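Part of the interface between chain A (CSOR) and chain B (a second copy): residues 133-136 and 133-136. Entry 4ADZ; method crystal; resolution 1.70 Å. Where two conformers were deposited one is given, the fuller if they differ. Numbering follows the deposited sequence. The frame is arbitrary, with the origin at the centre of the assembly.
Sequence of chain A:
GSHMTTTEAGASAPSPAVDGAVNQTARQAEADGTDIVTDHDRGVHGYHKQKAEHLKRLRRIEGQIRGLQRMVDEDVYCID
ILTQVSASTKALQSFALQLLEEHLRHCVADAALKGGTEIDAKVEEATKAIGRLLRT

Chain A, residues 133-136: LLRT
Chain B 133-136: LLRT

Each stretch is the C-terminal end of its chain and begins within a helix that started earlier. A:Leu133 and A:Leu134 keep helical torsions (phi/psi -57/-43° and -62/-27°), as do B:Leu133 (-61/-39°) and B:Leu134 (-67/-28°). At residue 135 the copies differ slightly, with -85/0° for A:Arg135 and -77/-22° for B:Arg135; phi at A:Thr136 and B:Thr136 is -107° and -109°. In both chains the backbone amide of Thr136 turns back on Leu133: A:Thr136 N to A:Leu133 O is 3.2 Å, and B:Thr136 N to B:Leu133 O is 3.1 Å, an i to i-3 hydrogen bond that closes the terminal turn.

The stretches run nearly antiparallel, their CA vectors from residue 133 to 136 lying about 170° apart. The register centres on A:Arg135 and B:Arg135, whose CA atoms lie 4.4 Å apart. No conventional hydrogen bond crosses the contact. Instead, two reciprocal CA-H...O contacts join these residues: A:Arg135 CA to B:Arg135 O is 3.2 Å, and B:Arg135 CA to A:Arg135 O is 3.4 Å. Angles of 152° and 158° at the hydrogens direct each weakly polarised CA-H toward the other copy's carbonyl oxygen. Other close approaches pair oxygens, including A:Thr136 OXT to B:Leu134 O at 3.5 Å, and supply no hydrogen bond.

The buried surface totals 171 Å². Both arginines set CB sideways and lead their ends away; chi1 to chi3 are m, t, m in each, with chi4 -77° in A:Arg135 and -90° in B:Arg135. Their nearest side-chain approaches are A:Arg135 CG to B:Arg135 O, 3.6 Å, and B:Arg135 CB to A:Arg135 O, 4.0 Å. A:Leu134 (m, t) stays farther off, CB to B:Arg135 O being 6.1 Å, whereas B:Leu134 (t, p) brings CD1 to 4.7 Å from A:Thr136 OXT. A:Leu133 (t, p) and B:Leu133 (m, t) make no contact. Both threonines point CB away, with chi1 -27° in A:Thr136 and 58° in B:Thr136.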

ATOM      1  N   LEU A 133       2.952  -8.210   2.223  1.00 17.88           N
ATOM      2  CA  LEU A 133       1.916  -7.346   2.812  1.00 22.38           C
ATOM      3  C   LEU A 133       2.052  -5.887   2.378  1.00 23.40           C
ATOM      4  O   LEU A 133       1.039  -5.221   2.020  1.00 22.89           O
ATOM      5  CB  LEU A 133       1.942  -7.423   4.331  1.00 24.74           C
ATOM      6  CG  LEU A 133       0.902  -6.712   5.202  1.00 29.31           C
ATOM      7  CD1 LEU A 133      -0.519  -7.004   4.738  1.00 34.41           C
ATOM      8  CD2 LEU A 133       1.046  -7.174   6.659  1.00 32.20           C
ATOM      9  N   LEU A 134       3.266  -5.382   2.374  1.00 21.13           N
ATOM     10  CA  LEU A 134       3.499  -4.017   1.926  1.00 22.53           C
ATOM     11  C   LEU A 134       3.129  -3.733   0.474  1.00 22.80           C
ATOM     12  O   LEU A 134       2.847  -2.582   0.124  1.00 25.83           O
ATOM     13  CB  LEU A 134       4.924  -3.588   2.261  1.00 23.06           C
ATOM     14  CG  LEU A 134       5.292  -3.422   3.757  1.00 24.84           C
ATOM     15  CD1 LEU A 134       6.767  -3.057   3.843  1.00 25.33           C
ATOM     16  CD2 LEU A 134       4.415  -2.447   4.541  1.00 24.17           C
ATOM     17  N   ARG A 135       3.177  -4.746  -0.372  1.00 24.84           N
ATOM     18  CA  ARG A 135       2.937  -4.632  -1.796  1.00 32.14           C
ATOM     19  C   ARG A 135       1.466  -4.700  -2.134  1.00 43.23           C
ATOM     20  O   ARG A 135       1.106  -4.658  -3.325  1.00 43.70           O
ATOM     21  CB  ARG A 135       3.622  -5.757  -2.567  1.00 36.96           C
ATOM     22  CG  ARG A 135       5.072  -5.544  -2.863  1.00 40.66           C
ATOM     23  CD  ARG A 135       5.573  -6.653  -3.790  1.00 46.69           C
ATOM     24  NE  ARG A 135       5.803  -7.940  -3.124  1.00 49.61           N
ATOM     25  CZ  ARG A 135       6.862  -8.232  -2.349  1.00 50.37           C
ATOM     26  NH1 ARG A 135       7.822  -7.329  -2.103  1.00 53.49           N
ATOM     27  NH2 ARG A 135       6.968  -9.435  -1.808  1.00 43.76           N
ATOM     28  N   THR A 136       0.634  -4.859  -1.104  1.00 47.30           N
ATOM     29  CA  THR A 136      -0.794  -4.566  -1.212  1.00 51.35           C
ATOM     30  C   THR A 136      -1.028  -3.258  -0.433  1.00 57.70           C
ATOM     31  O   THR A 136      -2.035  -3.074   0.243  1.00 60.79           O
ATOM     32  CB  THR A 136      -1.694  -5.727  -0.698  1.00 50.20           C
ATOM     33  OG1 THR A 136      -1.032  -7.014  -0.819  0.50 45.49           O
ATOM     34  CG2 THR A 136      -2.973  -5.750  -1.463  0.50 47.24           C
ATOM     35  OXT THR A 136      -0.206  -2.309  -0.458  1.00 70.77           O
TER
ATOM     36  N   LEU B 133       1.568   2.349  -8.449  1.00 25.67           N
ATOM     37  CA  LEU B 133       1.668   3.103  -7.196  1.00 28.28           C
ATOM     38  C   LEU B 133       1.157   2.249  -6.024  1.00 29.64           C
ATOM     39  O   LEU B 133       1.739   2.246  -4.931  1.00 29.62           O
ATOM     40  CB  LEU B 133       0.905   4.422  -7.244  1.00 29.93           C
ATOM     41  CG  LEU B 133       1.507   5.566  -8.080  1.00 33.71           C
ATOM     42  CD1 LEU B 133       0.491   6.690  -8.302  1.00 32.34           C
ATOM     43  CD2 LEU B 133       2.769   6.096  -7.397  1.00 36.75           C
ATOM     44  N   LEU B 134       0.094   1.506  -6.302  1.00 28.57           N
ATOM     45  CA  LEU B 134      -0.538   0.701  -5.270  0.70 29.59           C
ATOM     46  C   LEU B 134       0.345  -0.442  -4.789  1.00 31.06           C
ATOM     47  O   LEU B 134       0.250  -0.840  -3.642  1.00 37.75           O
ATOM     48  CB  LEU B 134      -1.886   0.200  -5.750  0.70 28.63           C
ATOM     49  CG  LEU B 134      -2.770  -0.449  -4.698  0.70 28.71           C
ATOM     50  CD1 LEU B 134      -2.794   0.313  -3.371  0.70 26.30           C
ATOM     51  CD2 LEU B 134      -4.140  -0.551  -5.318  0.70 26.65           C
ATOM     52  N   ARG B 135       1.220  -0.943  -5.638  1.00 32.53           N
ATOM     53  CA  ARG B 135       2.141  -2.004  -5.226  1.00 40.55           C
ATOM     54  C   ARG B 135       3.313  -1.483  -4.373  1.00 43.00           C
ATOM     55  O   ARG B 135       3.939  -2.222  -3.621  1.00 40.52           O
ATOM     56  CB  ARG B 135       2.693  -2.712  -6.457  1.00 44.28           C
ATOM     57  CG  ARG B 135       1.614  -3.319  -7.319  1.00 49.65           C
ATOM     58  CD  ARG B 135       2.177  -4.381  -8.253  1.00 56.56           C
ATOM     59  NE  ARG B 135       3.011  -3.848  -9.334  1.00 58.73           N
ATOM     60  CZ  ARG B 135       2.577  -3.464 -10.544  1.00 60.46           C
ATOM     61  NH1 ARG B 135       1.280  -3.509 -10.863  1.00 62.70           N
ATOM     62  NH2 ARG B 135       3.449  -3.018 -11.449  1.00 57.40           N
ATOM     63  N   THR B 136       3.607  -0.195  -4.481  1.00 49.29           N
ATOM     64  CA  THR B 136       4.893   0.336  -4.004  1.00 49.44           C
ATOM     65  C   THR B 136       4.627   1.169  -2.750  1.00 55.84           C
ATOM     66  O   THR B 136       5.435   2.021  -2.363  1.00 59.34           O
ATOM     67  CB  THR B 136       5.598   1.155  -5.117  1.00 47.22           C
ATOM     68  OG1 THR B 136       4.745   2.225  -5.535  1.00 46.75           O
ATOM     69  CG2 THR B 136       5.940   0.286  -6.362  1.00 47.10           C
ATOM     70  OXT THR B 136       3.588   0.990  -2.074  1.00 53.90           O
TER